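Local atomic coordinates of uncharacterized protein (Methylibium petroleiphilum, PDB entry 3PL0), a protein that probably acts as a dioxygenase of the 2OG-Fe family, built on a double-stranded beta-helix (cupin) fold. Residues L53-H58 against Y65-H70; R150-G155 against P235-T240. All coordinates share one frame; numbering follows the deposited sequence.

Interaction 1 (L53-H58 against Y65-H70)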
ATOM      1  N   LEU A  53      -7.760  -8.142  11.633  1.00 31.36           N
ATOM      2  CA  LEU A  53      -8.131  -6.823  11.178  1.00 30.94           C
ATOM      3  C   LEU A  53      -9.619  -6.603  11.478  1.00 33.53           C
ATOM      4  O   LEU A  53     -10.387  -7.571  11.562  1.00 33.32           O
ATOM      5  CB  LEU A  53      -7.790  -6.629   9.692  1.00 28.43           C
ATOM      6  CG  LEU A  53      -6.326  -6.788   9.317  1.00 29.81           C
ATOM      7  CD1 LEU A  53      -6.166  -6.751   7.770  1.00 25.99           C
ATOM      8  CD2 LEU A  53      -5.419  -5.768  10.000  1.00 21.69           C
ATOM      9  N   ALA A  54     -10.013  -5.339  11.657  1.00 33.24           N
ATOM     10  CA  ALA A  54     -11.395  -5.000  12.012  1.00 34.42           C
ATOM     11  C   ALA A  54     -12.282  -4.868  10.776  1.00 33.27           C
ATOM     12  O   ALA A  54     -11.842  -4.409   9.726  1.00 31.46           O
ATOM     13  CB  ALA A  54     -11.440  -3.738  12.807  1.00 31.62           C
ATOM     14  N   PRO A  55     -13.560  -5.270  10.893  1.00 32.45           N
ATOM     15  CA  PRO A  55     -14.426  -5.149   9.728  1.00 30.20           C
ATOM     16  C   PRO A  55     -14.596  -3.684   9.423  1.00 31.81           C
ATOM     17  O   PRO A  55     -14.678  -2.894  10.359  1.00 29.00           O
ATOM     18  CB  PRO A  55     -15.747  -5.770  10.180  1.00 32.92           C
ATOM     19  CG  PRO A  55     -15.677  -5.808  11.688  1.00 35.33           C
ATOM     20  CD  PRO A  55     -14.239  -5.833  12.079  1.00 34.97           C
ATOM     21  N   ASP A  56     -14.577  -3.331   8.134  1.00 30.18           N
ATOM     22  CA  ASP A  56     -14.847  -1.985   7.678  1.00 31.66           C
ATOM     23  C   ASP A  56     -16.313  -1.970   7.269  1.00 32.87           C
ATOM     24  O   ASP A  56     -16.668  -2.414   6.188  1.00 33.05           O
ATOM     25  CB  ASP A  56     -13.937  -1.617   6.487  1.00 32.77           C
ATOM     26  CG  ASP A  56     -14.290  -0.264   5.827  1.00 34.29           C
ATOM     27  OD1 ASP A  56     -15.244   0.399   6.266  1.00 36.18           O
ATOM     28  OD2 ASP A  56     -13.602   0.125   4.825  1.00 36.70           O
ATOM     29  N   LEU A  57     -17.159  -1.464   8.145  1.00 37.28           N
ATOM     30  CA  LEU A  57     -18.587  -1.483   7.919  1.00 39.55           C
ATOM     31  C   LEU A  57     -19.087  -0.171   7.325  1.00 43.36           C
ATOM     32  O   LEU A  57     -20.281   0.073   7.313  1.00 45.47           O
ATOM     33  CB  LEU A  57     -19.290  -1.803   9.227  1.00 40.93           C
ATOM     34  CG  LEU A  57     -18.832  -3.123   9.891  1.00 42.00           C
ATOM     35  CD1 LEU A  57     -19.379  -3.254  11.287  1.00 42.51           C
ATOM     36  CD2 LEU A  57     -19.209  -4.339   9.043  1.00 37.35           C
ATOM     37  N   HIS A  58     -18.193   0.660   6.779  1.00 45.96           N
ATOM     38  CA  HIS A  58     -18.596   2.011   6.349  1.00 47.34           C
ATOM     39  C   HIS A  58     -19.384   1.940   5.030  1.00 48.33           C
ATOM     40  O   HIS A  58     -20.433   2.542   4.916  1.00 52.64           O
ATOM     41  CB  HIS A  58     -17.393   2.978   6.240  1.00 45.42           C
ATOM     42  CG  HIS A  58     -16.735   3.327   7.559  1.00 52.49           C
ATOM     43  ND1 HIS A  58     -17.344   4.110   8.526  1.00 59.54           N
ATOM     44  CD2 HIS A  58     -15.494   3.045   8.042  1.00 50.59           C
ATOM     45  CE1 HIS A  58     -16.518   4.280   9.549  1.00 62.89           C
ATOM     46  NE2 HIS A  58     -15.388   3.645   9.282  1.00 58.34           N
ATOM     47  N   TYR A  65     -16.191  -8.312   1.246  1.00 26.95           N
ATOM     48  CA  TYR A  65     -15.992  -7.895   2.611  1.00 26.43           C
ATOM     49  C   TYR A  65     -14.580  -7.413   2.849  1.00 26.80           C
ATOM     50  O   TYR A  65     -13.584  -8.110   2.488  1.00 27.69           O
ATOM     51  CB  TYR A  65     -16.243  -9.059   3.568  1.00 27.08           C
ATOM     52  CG  TYR A  65     -17.672  -9.545   3.679  1.00 27.37           C
ATOM     53  CD1 TYR A  65     -18.726  -8.891   3.066  1.00 29.42           C
ATOM     54  CD2 TYR A  65     -17.960 -10.660   4.448  1.00 27.85           C
ATOM     55  CE1 TYR A  65     -20.052  -9.370   3.182  1.00 32.30           C
ATOM     56  CE2 TYR A  65     -19.273 -11.137   4.582  1.00 27.80           C
ATOM     57  CZ  TYR A  65     -20.311 -10.493   3.951  1.00 30.52           C
ATOM     58  OH  TYR A  65     -21.602 -10.979   4.110  1.00 32.65           O
ATOM     59  N   ARG A  66     -14.495  -6.251   3.487  1.00 25.38           N
ATOM     60  CA  ARG A  66     -13.212  -5.592   3.759  1.00 26.86           C
ATOM     61  C   ARG A  66     -12.920  -5.506   5.258  1.00 27.18           C
ATOM     62  O   ARG A  66     -13.749  -5.114   6.041  1.00 27.46           O
ATOM     63  CB  ARG A  66     -13.226  -4.201   3.146  1.00 29.39           C
ATOM     64  CG  ARG A  66     -11.874  -3.473   3.298  1.00 33.84           C
ATOM     65  CD  ARG A  66     -11.720  -2.381   2.291  1.00 33.67           C
ATOM     66  NE  ARG A  66     -12.625  -1.266   2.567  1.00 39.69           N
ATOM     67  CZ  ARG A  66     -13.196  -0.525   1.617  1.00 46.78           C
ATOM     68  NH1 ARG A  66     -12.965  -0.799   0.338  1.00 47.93           N
ATOM     69  NH2 ARG A  66     -14.001   0.494   1.929  1.00 46.66           N
ATOM     70  N   TYR A  67     -11.719  -5.928   5.626  1.00 25.13           N
ATOM     71  CA  TYR A  67     -11.168  -5.734   6.945  1.00 27.11           C
ATOM     72  C   TYR A  67      -9.907  -4.898   6.879  1.00 26.84           C
ATOM     73  O   TYR A  67      -9.092  -5.029   5.935  1.00 26.79           O
ATOM     74  CB  TYR A  67     -10.820  -7.086   7.550  1.00 26.22           C
ATOM     75  CG  TYR A  67     -11.987  -8.059   7.567  1.00 27.88           C
ATOM     76  CD1 TYR A  67     -12.320  -8.810   6.430  1.00 30.78           C
ATOM     77  CD2 TYR A  67     -12.769  -8.202   8.694  1.00 32.73           C
ATOM     78  CE1 TYR A  67     -13.388  -9.676   6.426  1.00 33.87           C
ATOM     79  CE2 TYR A  67     -13.833  -9.089   8.698  1.00 32.40           C
ATOM     80  CZ  TYR A  67     -14.134  -9.822   7.578  1.00 33.86           C
ATOM     81  OH  TYR A  67     -15.217 -10.669   7.602  1.00 33.85           O
ATOM     82  N   ARG A  68      -9.693  -4.095   7.911  1.00 27.71           N
ATOM     83  CA  ARG A  68      -8.555  -3.195   7.941  1.00 25.93           C
ATOM     84  C   ARG A  68      -8.293  -2.658   9.330  1.00 27.81           C
ATOM     85  O   ARG A  68      -9.058  -2.872  10.283  1.00 27.04           O
ATOM     86  CB  ARG A  68      -8.810  -2.003   7.014  1.00 27.67           C
ATOM     87  CG  ARG A  68      -9.910  -1.066   7.520  1.00 32.37           C
ATOM     88  CD  ARG A  68     -10.503  -0.226   6.459  1.00 33.96           C
ATOM     89  NE  ARG A  68      -9.560   0.780   5.966  1.00 30.66           N
ATOM     90  CZ  ARG A  68      -9.767   1.540   4.895  1.00 27.46           C
ATOM     91  NH1 ARG A  68     -10.894   1.447   4.201  1.00 29.93           N
ATOM     92  NH2 ARG A  68      -8.829   2.406   4.521  1.00 29.69           N
ATOM     93  N   ARG A  69      -7.158  -1.991   9.416  1.00 25.86           N
ATOM     94  CA  ARG A  69      -6.786  -1.155  10.539  1.00 27.58           C
ATOM     95  C   ARG A  69      -5.953  -0.031   9.957  1.00 26.60           C
ATOM     96  O   ARG A  69      -5.646  -0.056   8.746  1.00 26.61           O
ATOM     97  CB  ARG A  69      -5.978  -1.929  11.557  1.00 29.20           C
ATOM     98  CG  ARG A  69      -6.792  -2.889  12.421  1.00 28.82           C
ATOM     99  CD  ARG A  69      -5.901  -3.586  13.390  1.00 30.12           C
ATOM    100  NE  ARG A  69      -6.683  -4.542  14.138  1.00 31.61           N
ATOM    101  CZ  ARG A  69      -7.536  -4.241  15.110  1.00 36.66           C
ATOM    102  NH1 ARG A  69      -7.689  -3.002  15.567  1.00 35.53           N
ATOM    103  NH2 ARG A  69      -8.227  -5.222  15.651  1.00 40.74           N
ATOM    104  N   HIS A  70      -5.668   0.979  10.788  1.00 29.18           N
ATOM    105  CA  HIS A  70      -5.081   2.248  10.339  1.00 27.68           C
ATOM    106  C   HIS A  70      -4.141   2.793  11.404  1.00 30.03           C
ATOM    107  O   HIS A  70      -4.393   2.661  12.615  1.00 31.63           O
ATOM    108  CB  HIS A  70      -6.217   3.218  10.024  1.00 31.67           C
ATOM    109  CG  HIS A  70      -5.781   4.575   9.566  1.00 34.92           C
ATOM    110  ND1 HIS A  70      -6.287   5.740  10.109  1.00 36.55           N
ATOM    111  CD2 HIS A  70      -4.931   4.957   8.576  1.00 30.86           C
ATOM    112  CE1 HIS A  70      -5.744   6.777   9.491  1.00 37.85           C
ATOM    113  NE2 HIS A  70      -4.937   6.329   8.540  1.00 34.44           N
TER
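A short beta hairpin at the edge of the cupin sheet brings the short strand at A54-P55 against the start of strand 65-77. Its backbone bonds centre on the antiparallel, hydrogen-bonded pair A54 and R68: R68 N reaches A54 O in the carbonyl plane at 2.8 Å, whereas A54 N meets R68 O from above the plane of the R68 carbonyl, at a poorer N-H...O angle of 138°. A third, nearly straight bond from D56 N to R66 O lies beyond the non-hydrogen-bonded pair P55 and Y67.

P55 and Y67 share one face of the hairpin. Y67 CD2 lies 3.6 Å from P55 CA, and Y67 CB meets L53 CB; the Y67 hydroxyl is bonded to E154. L53 CD2 rests on the aliphatic part of R69, whose chain runs extended from CG to NE.

The charged group is D56 with R66 and R68. With CG anti to the backbone N, the D56 carboxylate lies alongside both arginine chains, each bent at chi3. D56 OD1 accepts from H58 N in an Asx turn, leaving OD2 to both guanidiniums: R66 grips D56 OD2 side-on through NE (2.8 Å) and NH2, and R68 NH1 adds a third donor to D56 OD2 at 3.1 Å.

Interaction 2 (R150-G155 against P235-T240)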
ATOM      1  N   ARG A 150      -7.443  -6.790   4.449  1.00 24.48           N
ATOM      2  CA  ARG A 150      -7.832  -8.099   3.901  1.00 26.67           C
ATOM      3  C   ARG A 150      -9.164  -7.945   3.219  1.00 26.18           C
ATOM      4  O   ARG A 150     -10.107  -7.429   3.795  1.00 27.90           O
ATOM      5  CB  ARG A 150      -7.962  -9.163   4.976  1.00 28.47           C
ATOM      6  CG  ARG A 150      -8.681 -10.462   4.510  1.00 31.49           C
ATOM      7  CD  ARG A 150      -8.559 -11.597   5.480  1.00 30.20           C
ATOM      8  NE  ARG A 150      -7.200 -12.081   5.565  1.00 28.81           N
ATOM      9  CZ  ARG A 150      -6.758 -12.998   6.418  1.00 31.61           C
ATOM     10  NH1 ARG A 150      -7.565 -13.636   7.277  1.00 34.11           N
ATOM     11  NH2 ARG A 150      -5.488 -13.340   6.363  1.00 30.82           N
ATOM     12  N   ILE A 151      -9.239  -8.415   1.991  1.00 24.76           N
ATOM     13  CA  ILE A 151     -10.483  -8.453   1.254  1.00 24.43           C
ATOM     14  C   ILE A 151     -10.858  -9.937   1.164  1.00 26.81           C
ATOM     15  O   ILE A 151     -10.078 -10.746   0.661  1.00 24.30           O
ATOM     16  CB  ILE A 151     -10.327  -7.871  -0.145  1.00 24.19           C
ATOM     17  CG1 ILE A 151      -9.761  -6.454  -0.153  1.00 30.87           C
ATOM     18  CG2 ILE A 151     -11.668  -7.825  -0.858  1.00 26.34           C
ATOM     19  CD1 ILE A 151     -10.589  -5.421   0.576  1.00 32.72           C
ATOM     20  N   ASP A 152     -12.061 -10.266   1.627  1.00 26.57           N
ATOM     21  CA  ASP A 152     -12.524 -11.653   1.750  1.00 28.91           C
ATOM     22  C   ASP A 152     -13.762 -11.849   0.890  1.00 29.64           C
ATOM     23  O   ASP A 152     -14.721 -11.065   0.972  1.00 32.22           O
ATOM     24  CB  ASP A 152     -12.860 -11.948   3.213  1.00 30.04           C
ATOM     25  CG  ASP A 152     -12.893 -13.422   3.523  1.00 35.51           C
ATOM     26  OD1 ASP A 152     -13.511 -14.193   2.772  1.00 33.43           O
ATOM     27  OD2 ASP A 152     -12.301 -13.812   4.535  1.00 46.22           O
ATOM     28  N   THR A 153     -13.736 -12.899   0.067  1.00 26.73           N
ATOM     29  CA  THR A 153     -14.809 -13.194  -0.862  1.00 25.74           C
ATOM     30  C   THR A 153     -15.936 -14.005  -0.173  1.00 25.92           C
ATOM     31  O   THR A 153     -16.852 -14.466  -0.824  1.00 28.37           O
ATOM     32  CB  THR A 153     -14.276 -13.929  -2.119  1.00 26.56           C
ATOM     33  OG1 THR A 153     -13.801 -15.225  -1.751  1.00 27.73           O
ATOM     34  CG2 THR A 153     -13.082 -13.155  -2.799  1.00 26.44           C
ATOM     35  N   GLU A 154     -15.896 -14.175   1.153  1.00 26.12           N
ATOM     36  CA  GLU A 154     -16.990 -14.903   1.855  1.00 29.90           C
ATOM     37  C   GLU A 154     -18.330 -14.248   1.706  1.00 29.36           C
ATOM     38  O   GLU A 154     -19.378 -14.831   2.047  1.00 31.14           O
ATOM     39  CB  GLU A 154     -16.715 -15.006   3.350  1.00 32.96           C
ATOM     40  CG  GLU A 154     -16.558 -13.635   4.033  1.00 40.65           C
ATOM     41  CD  GLU A 154     -15.911 -13.689   5.444  1.00 50.21           C
ATOM     42  OE1 GLU A 154     -15.964 -14.763   6.055  1.00 51.08           O
ATOM     43  OE2 GLU A 154     -15.365 -12.652   5.937  1.00 45.73           O
ATOM     44  N   GLY A 155     -18.308 -12.978   1.342  1.00 28.12           N
ATOM     45  CA  GLY A 155     -19.523 -12.262   1.042  1.00 30.88           C
ATOM     46  C   GLY A 155     -19.278 -11.187   0.004  1.00 30.80           C
ATOM     47  O   GLY A 155     -18.156 -10.735  -0.175  1.00 30.76           O
ATOM     48  N   PRO A 235     -10.997 -20.911   2.684  1.00 43.15           N
ATOM     49  CA  PRO A 235     -10.669 -19.479   2.769  1.00 42.88           C
ATOM     50  C   PRO A 235     -10.274 -18.913   1.420  1.00 38.53           C
ATOM     51  O   PRO A 235      -9.545 -19.550   0.658  1.00 36.61           O
ATOM     52  CB  PRO A 235      -9.482 -19.431   3.735  1.00 43.01           C
ATOM     53  CG  PRO A 235      -9.589 -20.691   4.519  1.00 48.22           C
ATOM     54  CD  PRO A 235     -10.043 -21.698   3.480  1.00 45.92           C
ATOM     55  N   ALA A 236     -10.790 -17.726   1.138  1.00 35.24           N
ATOM     56  CA  ALA A 236     -10.607 -17.072  -0.122  1.00 31.67           C
ATOM     57  C   ALA A 236     -10.457 -15.571   0.122  1.00 30.24           C
ATOM     58  O   ALA A 236     -11.437 -14.858   0.224  1.00 30.81           O
ATOM     59  CB  ALA A 236     -11.789 -17.388  -1.049  1.00 30.74           C
ATOM     60  N   HIS A 237      -9.224 -15.096   0.217  1.00 26.24           N
ATOM     61  CA  HIS A 237      -8.976 -13.678   0.474  1.00 28.82           C
ATOM     62  C   HIS A 237      -7.613 -13.216  -0.053  1.00 27.51           C
ATOM     63  O   HIS A 237      -6.769 -14.025  -0.461  1.00 23.97           O
ATOM     64  CB  HIS A 237      -9.017 -13.441   1.985  1.00 27.85           C
ATOM     65  CG  HIS A 237      -8.046 -14.288   2.741  1.00 27.87           C
ATOM     66  ND1 HIS A 237      -8.433 -15.370   3.502  1.00 42.73           N
ATOM     67  CD2 HIS A 237      -6.692 -14.237   2.819  1.00 35.83           C
ATOM     68  CE1 HIS A 237      -7.363 -15.946   4.024  1.00 36.09           C
ATOM     69  NE2 HIS A 237      -6.292 -15.286   3.614  1.00 36.26           N
ATOM     70  N   ARG A 238      -7.422 -11.905  -0.047  1.00 25.83           N
ATOM     71  CA  ARG A 238      -6.134 -11.309  -0.423  1.00 25.33           C
ATOM     72  C   ARG A 238      -5.778 -10.253   0.624  1.00 25.39           C
ATOM     73  O   ARG A 238      -6.615  -9.399   0.984  1.00 26.75           O
ATOM     74  CB  ARG A 238      -6.226 -10.698  -1.814  1.00 26.14           C
ATOM     75  CG  ARG A 238      -4.990  -9.937  -2.282  1.00 26.07           C
ATOM     76  CD  ARG A 238      -5.160  -9.637  -3.745  1.00 27.70           C
ATOM     77  NE  ARG A 238      -4.020  -8.952  -4.351  1.00 25.32           N
ATOM     78  CZ  ARG A 238      -3.881  -7.638  -4.449  1.00 24.96           C
ATOM     79  NH1 ARG A 238      -4.788  -6.820  -3.982  1.00 26.35           N
ATOM     80  NH2 ARG A 238      -2.852  -7.137  -5.083  1.00 26.64           N
ATOM     81  N   ASP A 239      -4.521 -10.281   1.026  1.00 23.69           N
ATOM     82  CA  ASP A 239      -3.934  -9.428   2.029  1.00 23.01           C
ATOM     83  C   ASP A 239      -2.875  -8.551   1.428  1.00 24.73           C
ATOM     84  O   ASP A 239      -1.995  -9.044   0.732  1.00 24.47           O
ATOM     85  CB  ASP A 239      -3.237 -10.294   3.096  1.00 24.56           C
ATOM     86  CG  ASP A 239      -4.231 -11.186   3.866  1.00 31.12           C
ATOM     87  OD1 ASP A 239      -5.397 -10.798   3.956  1.00 28.83           O
ATOM     88  OD2 ASP A 239      -3.834 -12.238   4.389  1.00 26.21           O
ATOM     89  N   THR A 240      -2.963  -7.258   1.746  1.00 23.00           N
ATOM     90  CA  THR A 240      -2.023  -6.235   1.315  1.00 21.51           C
ATOM     91  C   THR A 240      -1.786  -5.251   2.478  1.00 22.73           C
ATOM     92  O   THR A 240      -2.536  -5.217   3.518  1.00 23.04           O
ATOM     93  CB  THR A 240      -2.574  -5.442   0.129  1.00 22.52           C
ATOM     94  OG1 THR A 240      -3.917  -5.012   0.401  1.00 24.07           O
ATOM     95  CG2 THR A 240      -2.556  -6.239  -1.148  1.00 23.83           C
TER
HETATM   96  O   HOH W   1     -12.997 -16.670   2.689  1.00 34.59           O
HETATM   97  O   HOH W   2     -10.519 -16.264   4.327  1.00 49.82           O
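Strands 141-152 and 237-246 pair antiparallel in the main sheet of the double-stranded beta-helix; the axes of 150-152 and 237-240 approach to 4.8 Å. I151 and R238 form the hydrogen-bonded pair, I151 N to R238 O and R238 N to I151 O, each 3.0 Å and in the carbonyl plane; R150 with D239 and D152 with H237 are the non-hydrogen-bonded pairs beside it.

The tight part lies on the face of R150, H237 and D239. The R150 chain leaves with CG anti to the backbone N and bends at chi3, which turns its guanidinium side-on to D239. R150 NE meets D239 OD1 at 2.7 Å and R150 NH2 meets D239 OD2 at 2.8 Å, both almost straight and on syn lone pairs, with the two planes only 15° apart. The same guanidinium lies flat on the H237 ring, centres 3.7 Å apart, while R150 CD makes a CH-pi contact over that ring face.

Toward the strand ends water enters. T153 N still bonds A236 O nearly along the C=O axis, but one water links D152 OD1 to A236 N, and a second lies between D152 OD2 and H237 ND1. D152 OD1 also accepts from E154 N, an Asx turn.

R150 NH1 forms a salt bridge with E51, so two carboxylates would favour its charge; the stacked cation and the D152 carboxylate would push H237's protonation in opposite directions, leaving its charge open.

In the fold
From the N terminus, the chain passes the helices of residues 12-44 and enters interaction 1, which closes a hairpin whose connecting loop includes six residues between the segments. Strand 65-77 then runs on into the sheet, and helix 118-134 precedes strand 141-152, whose end opens interaction 2. That contact closes a much longer loop of 79 residues, 35 of them in strands, before strand 237-246 returns. The two closures follow in series, neither nested nor crossed, yet meet in space because strands 65-77 and 141-152 are neighbours: Y65 pairs with D152 and Y67 with R150 through the backbone. Through that adjacency the hairpin is continuous with strands 141-152 and 237-246, beyond which lies 172-181.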